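Local coordinates for protein botulinum neurotoxin type C1 (Clostridium botulinum, PDB 3R4S) that uses its receptor-binding domain to bind gangliosides for entry into nerve cells, where the toxin acts as a metalloprotease, at residues V150-N155 with M160-N165; E76-S81 with F119-N124; F188-I193 with D204-W209; F47-G52 with G59-T64. All blocks are in the same frame, centred on the assembly; numbering follows the deposited sequence.

Contact 1 of 4, residues V150-N155 with M160-N165; sequences VTVTNN and MKIYIN
Thr151 and Tyr163 form a hydrogen-bonded antiparallel pair, and Thr153 and Lys161 form the next one. These rungs join the two arms of the hairpin 148-155/159-164 in the lectin-like jelly-roll half of the receptor-binding domain. Tyr163 N gives Thr151 O a bond of 2.7 Å, nearly straight at the hydrogen (169°). Val150, Val152, Asn154, Met160, Ile162 and Ile164 fill the tightly packed face. There CG2 of Val152 lies 3.9 Å from Ile162 CD1. The side chains of Val150 and Ile164 lie side by side, with Val150 CG2 3.9 Å from Ile164 CD1. Phe119 and Ile131 of the facing sheet close over this side.

On the other face Ile225 of helix 222-231 covers Thr151, Thr153 and Tyr163. Thr153 OG1 sits between its backbone N and carbonyl carbon (chi1 69°), where it meets Lys161 CB at 3.6 Å. A water donates to Thr153 OG1 at 2.8 Å and also binds Tyr163 OH at 2.7 Å. The loose side is at Lys161, which is partly exposed and whose end leads away. Water and Ile225 together thus close the threonine face. The opposite face is mainly hydrocarbon, yet it buries Asn154 ND2, 3.1 Å from Met160 CB, without a hydrogen-bond partner.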
loop_
_atom_site.group_PDB
_atom_site.type_symbol
_atom_site.label_atom_id
_atom_site.label_comp_id
_atom_site.label_asym_id
_atom_site.label_seq_id
_atom_site.Cartn_x
_atom_site.Cartn_y
_atom_site.Cartn_z
ATOM N N VAL A 150 -9.490 -4.694 -3.205
ATOM C CA VAL A 150 -10.117 -6.000 -3.312
ATOM C C VAL A 150 -11.196 -5.986 -4.384
ATOM O O VAL A 150 -11.944 -5.011 -4.540
ATOM C CB VAL A 150 -10.752 -6.401 -1.986
ATOM C CG1 VAL A 150 -11.661 -7.623 -2.167
ATOM C CG2 VAL A 150 -9.653 -6.673 -0.924
ATOM N N THR A 151 -11.269 -7.061 -5.149
ATOM C CA THR A 151 -12.437 -7.260 -5.991
ATOM C C THR A 151 -12.805 -8.726 -5.959
ATOM O O THR A 151 -11.987 -9.592 -6.278
ATOM C CB THR A 151 -12.199 -6.811 -7.433
ATOM O OG1 THR A 151 -11.549 -5.532 -7.424
ATOM C CG2 THR A 151 -13.528 -6.719 -8.184
ATOM N N VAL A 152 -14.031 -8.997 -5.530
ATOM C CA VAL A 152 -14.574 -10.342 -5.537
ATOM C C VAL A 152 -15.628 -10.415 -6.636
ATOM O O VAL A 152 -16.472 -9.514 -6.751
ATOM C CB VAL A 152 -15.221 -10.683 -4.179
ATOM C CG1 VAL A 152 -16.055 -11.953 -4.281
ATOM C CG2 VAL A 152 -14.162 -10.800 -3.080
ATOM N N THR A 153 -15.584 -11.465 -7.456
ATOM C CA THR A 153 -16.659 -11.668 -8.425
ATOM C C THR A 153 -17.257 -13.043 -8.230
ATOM O O THR A 153 -16.564 -13.978 -7.846
ATOM C CB THR A 153 -16.217 -11.471 -9.901
ATOM O OG1 THR A 153 -15.328 -12.525 -10.299
ATOM C CG2 THR A 153 -15.535 -10.118 -10.089
ATOM N N ASN A 154 -18.555 -13.152 -8.471
ATOM C CA ASN A 154 -19.238 -14.425 -8.356
ATOM C C ASN A 154 -20.189 -14.651 -9.518
ATOM O O ASN A 154 -20.829 -13.725 -9.992
ATOM C CB ASN A 154 -20.027 -14.496 -7.064
ATOM C CG ASN A 154 -20.557 -15.883 -6.799
ATOM O OD1 ASN A 154 -21.773 -16.139 -6.857
ATOM N ND2 ASN A 154 -19.653 -16.791 -6.518
ATOM N N ASN A 155 -20.270 -15.898 -9.958
ATOM C CA ASN A 155 -21.185 -16.311 -11.008
ATOM C C ASN A 155 -21.714 -17.691 -10.627
ATOM O O ASN A 155 -20.952 -18.655 -10.600
ATOM C CB ASN A 155 -20.444 -16.365 -12.350
ATOM C CG ASN A 155 -21.358 -16.732 -13.511
ATOM O OD1 ASN A 155 -22.424 -17.287 -13.314
ATOM N ND2 ASN A 155 -20.930 -16.432 -14.721
ATOM N N MET A 160 -16.196 -18.326 -8.507
ATOM C CA MET A 160 -16.066 -17.201 -7.594
ATOM C C MET A 160 -14.583 -16.866 -7.564
ATOM O O MET A 160 -13.722 -17.767 -7.522
ATOM C CB MET A 160 -16.615 -17.523 -6.196
ATOM C CG MET A 160 -15.865 -18.617 -5.442
ATOM S SD MET A 160 -16.648 -18.995 -3.847
ATOM C CE MET A 160 -16.855 -17.354 -3.215
ATOM N N LYS A 161 -14.283 -15.577 -7.649
ATOM C CA LYS A 161 -12.906 -15.139 -7.821
ATOM C C LYS A 161 -12.604 -13.989 -6.877
ATOM O O LYS A 161 -13.486 -13.196 -6.532
ATOM C CB LYS A 161 -12.666 -14.684 -9.263
ATOM C CG LYS A 161 -12.931 -15.756 -10.314
ATOM C CD LYS A 161 -12.714 -15.208 -11.717
ATOM C CE LYS A 161 -13.603 -15.935 -12.707
ATOM N NZ LYS A 161 -13.657 -15.255 -14.039
ATOM N N ILE A 162 -11.353 -13.892 -6.458
ATOM C CA ILE A 162 -10.929 -12.716 -5.737
ATOM C C ILE A 162 -9.667 -12.173 -6.391
ATOM O O ILE A 162 -8.761 -12.932 -6.740
ATOM C CB ILE A 162 -10.759 -12.967 -4.217
ATOM C CG1 ILE A 162 -10.294 -11.680 -3.528
ATOM C CG2 ILE A 162 -9.752 -14.095 -3.952
ATOM C CD1 ILE A 162 -10.476 -11.722 -2.017
ATOM N N TYR A 163 -9.658 -10.860 -6.606
ATOM C CA TYR A 163 -8.513 -10.150 -7.143
ATOM C C TYR A 163 -7.949 -9.185 -6.105
ATOM O O TYR A 163 -8.679 -8.655 -5.268
ATOM C CB TYR A 163 -8.921 -9.316 -8.356
ATOM C CG TYR A 163 -9.575 -10.042 -9.515
ATOM C CD1 TYR A 163 -8.956 -10.091 -10.764
ATOM C CD2 TYR A 163 -10.826 -10.626 -9.385
ATOM C CE1 TYR A 163 -9.559 -10.728 -11.853
ATOM C CE2 TYR A 163 -11.437 -11.273 -10.469
ATOM C CZ TYR A 163 -10.798 -11.314 -11.695
ATOM O OH TYR A 163 -11.399 -11.941 -12.767
ATOM N N ILE A 164 -6.651 -8.932 -6.190
ATOM C CA ILE A 164 -5.996 -7.979 -5.315
ATOM C C ILE A 164 -5.207 -7.048 -6.229
ATOM O O ILE A 164 -4.438 -7.504 -7.075
ATOM C CB ILE A 164 -5.076 -8.692 -4.300
ATOM C CG1 ILE A 164 -5.891 -9.667 -3.451
ATOM C CG2 ILE A 164 -4.334 -7.686 -3.404
ATOM C CD1 ILE A 164 -6.932 -8.987 -2.558
ATOM N N ASN A 165 -5.458 -5.750 -6.100
ATOM C CA ASN A 165 -4.836 -4.756 -6.957
ATOM C C ASN A 165 -4.926 -5.131 -8.431
ATOM O O ASN A 165 -3.961 -5.002 -9.183
ATOM C CB ASN A 165 -3.392 -4.511 -6.511
ATOM C CG ASN A 165 -3.311 -4.041 -5.066
ATOM O OD1 ASN A 165 -4.159 -3.259 -4.612
ATOM N ND2 ASN A 165 -2.289 -4.506 -4.335
HETATM O O HOH W 1 -14.127 -11.999 -12.738
#

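Contact 2 of 4, residues E76-S81 with F119-N124; sequences ESFSIS and FTLKQN
The rings of Phe78 and Phe119 meet at the rim of the first. Phe119 CZ and Leu121 CD2 both lie near the plane of the Phe78 ring, at its edge. CZ of Phe119 is 4.3 Å from Phe78 CE1, and CD2 of Leu121 is 4.3 Å from Phe78 CZ. Neither flat side of Phe78 is used across this contact. Around the Phe119 ring the approach is oblique: Ile80 CD1 comes to 4.0 Å from Phe119 CE1, and the two side chains cross at about a right angle.

The strands belong to the two opposed sheets of the jelly-roll sandwich. Their axes are 11.6 Å apart and inclined at 143°, so side chains alone bridge the gap and no hydrogen bond crosses it. Phe119 CG is anti to the backbone N (chi1 175°), which extends CZ toward Phe78. Leu121 starts off to one side, but the end of its side chain turns back to the Phe78 ring. All four touching residues are buried. Trp108, on the strand beside 116-124, touches both Ile80 and Leu121, and Val152 packs against Phe119. Farther along, Gln123 and Asn124 both face Ser127 in a classic beta bulge.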
loop_
_atom_site.group_PDB
_atom_site.type_symbol
_atom_site.label_atom_id
_atom_site.label_comp_id
_atom_site.label_asym_id
_atom_site.label_seq_id
_atom_site.Cartn_x
_atom_site.Cartn_y
_atom_site.Cartn_z
ATOM N N GLU A 76 -27.544 -14.208 -9.732
ATOM C CA GLU A 76 -26.875 -14.688 -10.934
ATOM C C GLU A 76 -25.373 -14.433 -10.827
ATOM O O GLU A 76 -24.596 -15.334 -10.505
ATOM C CB GLU A 76 -27.436 -14.002 -12.183
ATOM C CG GLU A 76 -28.863 -14.412 -12.548
ATOM C CD GLU A 76 -29.921 -13.511 -11.916
ATOM O OE1 GLU A 76 -29.857 -12.271 -12.116
ATOM O OE2 GLU A 76 -30.826 -14.051 -11.233
ATOM N N SER A 77 -24.989 -13.187 -11.089
ATOM C CA SER A 77 -23.602 -12.759 -11.074
ATOM C C SER A 77 -23.500 -11.419 -10.383
ATOM O O SER A 77 -24.383 -10.597 -10.535
ATOM C CB SER A 77 -23.112 -12.599 -12.508
ATOM O OG SER A 77 -22.847 -13.872 -13.063
ATOM N N PHE A 78 -22.420 -11.190 -9.645
ATOM C CA PHE A 78 -22.171 -9.880 -9.047
ATOM C C PHE A 78 -20.681 -9.674 -8.805
ATOM O O PHE A 78 -19.887 -10.621 -8.907
ATOM C CB PHE A 78 -22.944 -9.706 -7.733
ATOM C CG PHE A 78 -22.548 -10.689 -6.652
ATOM C CD1 PHE A 78 -21.407 -10.484 -5.884
ATOM C CD2 PHE A 78 -23.325 -11.802 -6.393
ATOM C CE1 PHE A 78 -21.047 -11.392 -4.882
ATOM C CE2 PHE A 78 -22.978 -12.701 -5.394
ATOM C CZ PHE A 78 -21.845 -12.500 -4.643
ATOM N N SER A 79 -20.304 -8.435 -8.497
ATOM C CA SER A 79 -18.935 -8.111 -8.119
ATOM C C SER A 79 -18.979 -7.159 -6.947
ATOM O O SER A 79 -19.875 -6.316 -6.845
ATOM C CB SER A 79 -18.175 -7.448 -9.266
ATOM O OG SER A 79 -18.285 -8.196 -10.459
ATOM N N ILE A 80 -18.002 -7.298 -6.065
ATOM C CA ILE A 80 -17.865 -6.439 -4.909
ATOM C C ILE A 80 -16.450 -5.885 -4.934
ATOM O O ILE A 80 -15.488 -6.649 -5.042
ATOM C CB ILE A 80 -18.055 -7.255 -3.621
ATOM C CG1 ILE A 80 -19.457 -7.874 -3.585
ATOM C CG2 ILE A 80 -17.772 -6.399 -2.380
ATOM C CD1 ILE A 80 -19.686 -8.784 -2.376
ATOM N N SER A 81 -16.310 -4.567 -4.852
ATOM C CA SER A 81 -14.980 -3.961 -4.874
ATOM C C SER A 81 -14.826 -2.911 -3.790
ATOM O O SER A 81 -15.788 -2.245 -3.420
ATOM C CB SER A 81 -14.677 -3.336 -6.248
ATOM O OG SER A 81 -15.576 -2.278 -6.565
ATOM N N PHE A 119 -13.278 -14.334 1.594
ATOM C CA PHE A 119 -14.647 -14.089 1.146
ATOM C C PHE A 119 -15.428 -15.381 1.218
ATOM O O PHE A 119 -14.954 -16.418 0.763
ATOM C CB PHE A 119 -14.693 -13.553 -0.289
ATOM C CG PHE A 119 -16.092 -13.407 -0.821
ATOM C CD1 PHE A 119 -16.868 -12.302 -0.476
ATOM C CD2 PHE A 119 -16.637 -14.377 -1.650
ATOM C CE1 PHE A 119 -18.178 -12.161 -0.956
ATOM C CE2 PHE A 119 -17.938 -14.253 -2.132
ATOM C CZ PHE A 119 -18.714 -13.142 -1.776
ATOM N N THR A 120 -16.625 -15.321 1.785
ATOM C CA THR A 120 -17.430 -16.520 1.980
ATOM C C THR A 120 -18.862 -16.364 1.481
ATOM O O THR A 120 -19.541 -15.377 1.802
ATOM C CB THR A 120 -17.507 -16.888 3.462
ATOM O OG1 THR A 120 -16.181 -16.992 3.994
ATOM C CG2 THR A 120 -18.235 -18.211 3.642
ATOM N N LEU A 121 -19.312 -17.323 0.677
ATOM C CA LEU A 121 -20.740 -17.487 0.424
ATOM C C LEU A 121 -21.267 -18.449 1.483
ATOM O O LEU A 121 -20.762 -19.566 1.613
ATOM C CB LEU A 121 -20.993 -18.054 -0.970
ATOM C CG LEU A 121 -20.814 -17.106 -2.161
ATOM C CD1 LEU A 121 -21.201 -17.812 -3.440
ATOM C CD2 LEU A 121 -21.636 -15.835 -2.005
ATOM N N LYS A 122 -22.250 -18.015 2.263
ATOM C CA LYS A 122 -22.825 -18.887 3.277
ATOM C C LYS A 122 -24.193 -19.392 2.833
ATOM O O LYS A 122 -25.173 -18.640 2.815
ATOM C CB LYS A 122 -22.933 -18.175 4.623
ATOM C CG LYS A 122 -23.382 -19.093 5.756
ATOM C CD LYS A 122 -23.562 -18.322 7.049
ATOM C CE LYS A 122 -23.935 -19.238 8.209
ATOM N NZ LYS A 122 -22.739 -19.688 8.939
ATOM N N GLN A 123 -24.250 -20.665 2.455
ATOM C CA GLN A 123 -25.492 -21.250 1.968
ATOM C C GLN A 123 -26.494 -21.428 3.095
ATOM O O GLN A 123 -27.652 -21.040 2.974
ATOM C CB GLN A 123 -25.231 -22.588 1.280
ATOM C CG GLN A 123 -26.497 -23.305 0.856
ATOM C CD GLN A 123 -26.213 -24.641 0.194
ATOM O OE1 GLN A 123 -25.113 -25.177 0.302
ATOM N NE2 GLN A 123 -27.206 -25.179 -0.505
ATOM N N ASN A 124 -26.039 -22.024 4.189
ATOM C CA ASN A 124 -26.879 -22.262 5.357
ATOM C C ASN A 124 -25.938 -22.534 6.522
ATOM O O ASN A 124 -24.721 -22.424 6.360
ATOM C CB ASN A 124 -27.823 -23.450 5.118
ATOM C CG ASN A 124 -27.081 -24.698 4.673
ATOM O OD1 ASN A 124 -26.108 -25.111 5.311
ATOM N ND2 ASN A 124 -27.520 -25.290 3.563
#

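Contact 3 of 4, residues F188-I193 with D204-W209; sequences FEINKI and DNINMW
The backbones of 188-193 and 204-209 come no closer than 7.8 Å between alpha carbons, at Ile190 and Met208. No backbone hydrogen bond joins them. The first segment is mostly strand; the second enters its strand only at Asn207. Strands 185-192 and 207-216 lie in different sheets of the jelly roll, and Ile206 belongs to the loop leading into the second. The contact lies where 185-192 ends and 207-216 begins.

Ile190 carries it with two branches. Its CD1 reaches Met208 CB at 3.7 Å and lies 3.8 Å from Met208 N. The side chains of Ile190 and Met208 slide past each other in opposite directions. The second branch, CG2, meets Ile206 CD1 at 3.9 Å. CG1 of Ile190 is anti to its carbonyl carbon (chi1 -51°), which sends CD1 to Met208, while CG2 is left for Ile206. The end of Ile206 turns in toward the contact, although its first bond does not. Tyr96 of strand 96-98 touches both isoleucines.

On the outward side of 188-193, Asn191 ND2 donates to Glu189 OE1 at 3.1 Å, meeting the carboxylate from above its plane. Asn191 OD1 takes a hydrogen bond from Arg58. The chemistry thus divides by side: the two segments meet through apolar side chains, with no hydrogen bond between them, and the amide and carboxylate are paired along the outside of one strand.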
loop_
_atom_site.group_PDB
_atom_site.type_symbol
_atom_site.label_atom_id
_atom_site.label_comp_id
_atom_site.label_asym_id
_atom_site.label_seq_id
_atom_site.Cartn_x
_atom_site.Cartn_y
_atom_site.Cartn_z
ATOM N N PHE A 188 -20.299 -3.131 8.287
ATOM C CA PHE A 188 -18.881 -2.925 8.498
ATOM C C PHE A 188 -18.635 -2.760 9.996
ATOM O O PHE A 188 -19.075 -1.794 10.607
ATOM C CB PHE A 188 -18.395 -1.677 7.759
ATOM C CG PHE A 188 -18.637 -1.712 6.271
ATOM C CD1 PHE A 188 -17.586 -1.953 5.386
ATOM C CD2 PHE A 188 -19.911 -1.490 5.755
ATOM C CE1 PHE A 188 -17.801 -1.973 4.006
ATOM C CE2 PHE A 188 -20.139 -1.520 4.376
ATOM C CZ PHE A 188 -19.083 -1.764 3.503
ATOM N N GLU A 189 -17.921 -3.711 10.579
ATOM C CA GLU A 189 -17.575 -3.650 11.991
ATOM C C GLU A 189 -16.558 -4.739 12.250
ATOM O O GLU A 189 -16.698 -5.853 11.733
ATOM C CB GLU A 189 -18.815 -3.880 12.866
ATOM C CG GLU A 189 -18.552 -3.761 14.359
ATOM C CD GLU A 189 -19.792 -3.985 15.225
ATOM O OE1 GLU A 189 -20.690 -4.761 14.825
ATOM O OE2 GLU A 189 -19.859 -3.381 16.320
ATOM N N ILE A 190 -15.530 -4.425 13.036
ATOM C CA ILE A 190 -14.503 -5.420 13.338
ATOM C C ILE A 190 -14.919 -6.258 14.540
ATOM O O ILE A 190 -14.804 -5.813 15.682
ATOM C CB ILE A 190 -13.132 -4.759 13.598
ATOM C CG1 ILE A 190 -12.791 -3.803 12.449
ATOM C CG2 ILE A 190 -12.072 -5.839 13.770
ATOM C CD1 ILE A 190 -11.590 -2.847 12.728
ATOM N N ASN A 191 -15.429 -7.457 14.271
ATOM C CA ASN A 191 -15.964 -8.343 15.304
ATOM C C ASN A 191 -15.145 -9.618 15.450
ATOM O O ASN A 191 -15.156 -10.487 14.576
ATOM C CB ASN A 191 -17.417 -8.714 14.988
ATOM C CG ASN A 191 -18.353 -7.514 15.053
ATOM O OD1 ASN A 191 -18.157 -6.610 15.864
ATOM N ND2 ASN A 191 -19.377 -7.501 14.200
ATOM N N LYS A 192 -14.444 -9.721 16.568
ATOM C CA LYS A 192 -13.595 -10.864 16.846
ATOM C C LYS A 192 -14.430 -12.125 16.907
ATOM O O LYS A 192 -15.513 -12.140 17.483
ATOM C CB LYS A 192 -12.856 -10.657 18.175
ATOM C CG LYS A 192 -11.766 -11.672 18.454
ATOM C CD LYS A 192 -10.845 -11.160 19.550
ATOM C CE LYS A 192 -9.728 -12.139 19.878
ATOM N NZ LYS A 192 -8.846 -11.582 20.953
ATOM N N ILE A 193 -13.895 -13.198 16.331
ATOM C CA ILE A 193 -14.486 -14.523 16.463
ATOM C C ILE A 193 -13.998 -15.134 17.771
ATOM O O ILE A 193 -12.794 -15.257 17.996
ATOM C CB ILE A 193 -14.093 -15.440 15.293
ATOM C CG1 ILE A 193 -14.477 -14.795 13.958
ATOM C CG2 ILE A 193 -14.751 -16.803 15.440
ATOM C CD1 ILE A 193 -14.499 -15.764 12.797
ATOM N N ASP A 204 -4.078 -6.942 20.662
ATOM C CA ASP A 204 -3.991 -5.523 20.333
ATOM C C ASP A 204 -5.186 -5.061 19.501
ATOM O O ASP A 204 -5.697 -5.802 18.668
ATOM C CB ASP A 204 -2.701 -5.232 19.555
ATOM C CG ASP A 204 -1.447 -5.640 20.316
ATOM O OD1 ASP A 204 -1.492 -5.712 21.565
ATOM O OD2 ASP A 204 -0.409 -5.881 19.659
ATOM N N ASN A 205 -5.625 -3.829 19.733
ATOM C CA ASN A 205 -6.597 -3.199 18.853
ATOM C C ASN A 205 -6.031 -3.176 17.430
ATOM O O ASN A 205 -4.823 -3.012 17.231
ATOM C CB ASN A 205 -6.918 -1.781 19.353
ATOM C CG ASN A 205 -7.753 -0.952 18.353
ATOM O OD1 ASN A 205 -8.991 -0.960 18.387
ATOM N ND2 ASN A 205 -7.067 -0.203 17.491
ATOM N N ILE A 206 -6.895 -3.398 16.446
ATOM C CA ILE A 206 -6.535 -3.122 15.065
ATOM C C ILE A 206 -7.466 -2.061 14.526
ATOM O O ILE A 206 -8.572 -1.878 15.031
ATOM C CB ILE A 206 -6.609 -4.368 14.156
ATOM C CG1 ILE A 206 -8.019 -4.952 14.149
ATOM C CG2 ILE A 206 -5.570 -5.413 14.566
ATOM C CD1 ILE A 206 -8.208 -6.065 13.115
ATOM N N ASN A 207 -7.009 -1.349 13.510
ATOM C CA ASN A 207 -7.875 -0.441 12.774
ATOM C C ASN A 207 -8.108 -0.971 11.373
ATOM O O ASN A 207 -7.265 -1.670 10.810
ATOM C CB ASN A 207 -7.260 0.957 12.671
ATOM C CG ASN A 207 -7.237 1.685 13.991
ATOM O OD1 ASN A 207 -6.197 2.191 14.416
ATOM N ND2 ASN A 207 -8.382 1.748 14.650
ATOM N N MET A 208 -9.254 -0.626 10.805
ATOM C CA MET A 208 -9.505 -0.918 9.409
ATOM C C MET A 208 -9.993 0.359 8.745
ATOM O O MET A 208 -10.846 1.060 9.292
ATOM C CB MET A 208 -10.540 -2.039 9.274
ATOM C CG MET A 208 -11.023 -2.274 7.845
ATOM S SD MET A 208 -12.278 -3.580 7.730
ATOM C CE MET A 208 -13.729 -2.752 8.398
ATOM N N TRP A 209 -9.440 0.667 7.580
ATOM C CA TRP A 209 -9.903 1.790 6.786
ATOM C C TRP A 209 -10.545 1.230 5.537
ATOM O O TRP A 209 -10.060 0.235 4.979
ATOM C CB TRP A 209 -8.740 2.677 6.350
ATOM C CG TRP A 209 -8.019 3.398 7.434
ATOM C CD1 TRP A 209 -8.153 4.718 7.774
ATOM C CD2 TRP A 209 -7.001 2.867 8.287
ATOM N NE1 TRP A 209 -7.287 5.035 8.794
ATOM C CE2 TRP A 209 -6.569 3.917 9.129
ATOM C CE3 TRP A 209 -6.417 1.606 8.428
ATOM C CZ2 TRP A 209 -5.582 3.742 10.104
ATOM C CZ3 TRP A 209 -5.430 1.432 9.395
ATOM C CH2 TRP A 209 -5.025 2.500 10.218
#

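Contact 4 of 4, residues F47-G52 with G59-T64; sequences FDFKLG and GKVIVT
Phe49 has its CG between the backbone N and the carbonyl carbon (chi1 63°), and this turns the ring toward Val61. Val61 answers with CG2, which stands anti to the carbonyl carbon. The two side chains come from opposite directions and meet at 3.8 Å between Phe49 CE1 and Val61 CG2, with an oblique approach to the ring. The strands 49-52 and 60-64 lie in different sheets of the jelly-roll sandwich. Their axes are 8.6 Å apart at closest, inclined at 122°.

Leu51 adds the second apolar piece. Its CD2 is 3.8 Å from Gly59 C and 4.3 Å from Val61 CG2. Gly59 has no side chain, and Leu51 CD2 sits directly against its backbone. Phe188 of strand 185-192 packs edge-to-face with Phe49 and also touches Leu51, which extends the apolar layer.

At the glycine end of the contact, two waters bridge the backbones of Gly52 and Gly59, which do not bond directly. One accepts from both backbone nitrogens, at 2.8 Å from Gly52 N and 2.7 Å from Gly59 N. The other donates to both carbonyl oxygens, Gly52 O and Gly59 O, 2.8 Å from each.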
loop_
_atom_site.group_PDB
_atom_site.type_symbol
_atom_site.label_atom_id
_atom_site.label_comp_id
_atom_site.label_asym_id
_atom_site.label_seq_id
_atom_site.Cartn_x
_atom_site.Cartn_y
_atom_site.Cartn_z
ATOM N N PHE A 47 -10.779 10.018 1.409
ATOM C CA PHE A 47 -12.098 10.105 2.042
ATOM C C PHE A 47 -12.563 8.785 2.674
ATOM O O PHE A 47 -13.759 8.483 2.693
ATOM C CB PHE A 47 -13.132 10.588 1.021
ATOM C CG PHE A 47 -12.715 11.822 0.282
ATOM C CD1 PHE A 47 -12.524 13.016 0.962
ATOM C CD2 PHE A 47 -12.520 11.793 -1.090
ATOM C CE1 PHE A 47 -12.128 14.174 0.284
ATOM C CE2 PHE A 47 -12.134 12.946 -1.781
ATOM C CZ PHE A 47 -11.938 14.141 -1.086
ATOM N N ASP A 48 -11.615 8.012 3.195
ATOM C CA ASP A 48 -11.911 6.732 3.833
ATOM C C ASP A 48 -12.661 6.913 5.132
ATOM O O ASP A 48 -12.632 7.992 5.729
ATOM C CB ASP A 48 -10.595 6.039 4.166
ATOM C CG ASP A 48 -9.617 6.977 4.811
ATOM O OD1 ASP A 48 -8.945 7.732 4.074
ATOM O OD2 ASP A 48 -9.547 6.992 6.056
ATOM N N PHE A 49 -13.311 5.847 5.585
ATOM C CA PHE A 49 -13.764 5.793 6.967
ATOM C C PHE A 49 -12.937 4.788 7.758
ATOM O O PHE A 49 -12.465 3.789 7.213
ATOM C CB PHE A 49 -15.283 5.573 7.101
ATOM C CG PHE A 49 -15.797 4.247 6.556
ATOM C CD1 PHE A 49 -15.876 3.131 7.370
ATOM C CD2 PHE A 49 -16.251 4.145 5.243
ATOM C CE1 PHE A 49 -16.376 1.919 6.881
ATOM C CE2 PHE A 49 -16.746 2.944 4.739
ATOM C CZ PHE A 49 -16.816 1.826 5.565
ATOM N N LYS A 50 -12.729 5.077 9.038
ATOM C CA LYS A 50 -11.885 4.232 9.870
ATOM C C LYS A 50 -12.661 3.593 11.008
ATOM O O LYS A 50 -13.414 4.272 11.704
ATOM C CB LYS A 50 -10.727 5.040 10.461
ATOM C CG LYS A 50 -9.809 4.181 11.319
ATOM C CD LYS A 50 -8.659 4.977 11.910
ATOM C CE LYS A 50 -9.073 5.688 13.193
ATOM N NZ LYS A 50 -7.872 6.147 13.955
ATOM N N LEU A 51 -12.463 2.291 11.195
ATOM C CA LEU A 51 -13.057 1.562 12.313
ATOM C C LEU A 51 -11.991 0.913 13.191
ATOM O O LEU A 51 -10.909 0.576 12.721
ATOM C CB LEU A 51 -14.000 0.472 11.810
ATOM C CG LEU A 51 -15.119 0.871 10.856
ATOM C CD1 LEU A 51 -15.933 -0.361 10.499
ATOM C CD2 LEU A 51 -16.007 1.965 11.456
ATOM N N GLY A 52 -12.309 0.733 14.468
ATOM C CA GLY A 52 -11.410 0.088 15.402
ATOM C C GLY A 52 -12.058 -1.150 15.982
ATOM O O GLY A 52 -13.276 -1.311 15.902
ATOM N N GLY A 59 -16.723 1.461 16.160
ATOM C CA GLY A 59 -17.495 1.912 15.021
ATOM C C GLY A 59 -18.217 0.798 14.290
ATOM O O GLY A 59 -17.741 -0.334 14.188
ATOM N N LYS A 60 -19.373 1.152 13.752
ATOM C CA LYS A 60 -20.228 0.225 13.042
ATOM C C LYS A 60 -20.877 1.041 11.920
ATOM O O LYS A 60 -21.507 2.060 12.185
ATOM C CB LYS A 60 -21.287 -0.297 14.029
ATOM C CG LYS A 60 -22.116 -1.477 13.580
ATOM C CD LYS A 60 -23.055 -1.931 14.718
ATOM C CE LYS A 60 -23.909 -3.112 14.299
ATOM N NZ LYS A 60 -24.903 -3.511 15.348
ATOM N N VAL A 61 -20.696 0.625 10.668
ATOM C CA VAL A 61 -21.393 1.261 9.560
ATOM C C VAL A 61 -22.366 0.254 8.972
ATOM O O VAL A 61 -21.960 -0.825 8.555
ATOM C CB VAL A 61 -20.433 1.742 8.461
ATOM C CG1 VAL A 61 -21.214 2.281 7.265
ATOM C CG2 VAL A 61 -19.465 2.799 9.001
ATOM N N ILE A 62 -23.650 0.601 8.951
ATOM C CA ILE A 62 -24.672 -0.314 8.476
ATOM C C ILE A 62 -25.300 0.187 7.178
ATOM O O ILE A 62 -25.857 1.283 7.141
ATOM C CB ILE A 62 -25.780 -0.479 9.517
ATOM C CG1 ILE A 62 -25.188 -0.848 10.876
ATOM C CG2 ILE A 62 -26.787 -1.509 9.061
ATOM C CD1 ILE A 62 -26.214 -0.899 11.975
ATOM N N VAL A 63 -25.198 -0.613 6.116
ATOM C CA VAL A 63 -25.823 -0.276 4.837
ATOM C C VAL A 63 -27.058 -1.147 4.659
ATOM O O VAL A 63 -26.974 -2.381 4.737
ATOM C CB VAL A 63 -24.877 -0.523 3.650
ATOM C CG1 VAL A 63 -25.565 -0.172 2.338
ATOM C CG2 VAL A 63 -23.582 0.273 3.810
ATOM N N THR A 64 -28.207 -0.513 4.440
ATOM C CA THR A 64 -29.448 -1.245 4.199
ATOM C C THR A 64 -29.925 -0.975 2.784
ATOM O O THR A 64 -30.401 0.117 2.466
ATOM C CB THR A 64 -30.539 -0.876 5.209
ATOM O OG1 THR A 64 -30.045 -1.106 6.532
ATOM C CG2 THR A 64 -31.799 -1.721 4.982
HETATM O O HOH W 2 -15.509 -1.965 14.409
HETATM O O HOH W 3 -14.156 2.207 16.039
#

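In the fold
All four contacts lie in the N-terminal, jelly-roll half of the receptor-binding domain. Along the chain contact 4 comes first, then 2, 1 and 3, in series. Contact 1 is a hairpin within one sheet; contacts 2, 3 and 4 each join that sheet to the facing one. Contacts 1 and 2 are neighbours, with centres about 10 Å apart, because strands 77-87 and 148-155 pair. Contacts 3 and 4, about 11 Å apart, share two pairings: 49-52 with 207-216, and 60-64 with 185-192. The two groups stand about 20 to 22 Å apart, centre to centre. The sialic acid pockets are in the C-terminal, trefoil half, so these contacts build the companion module.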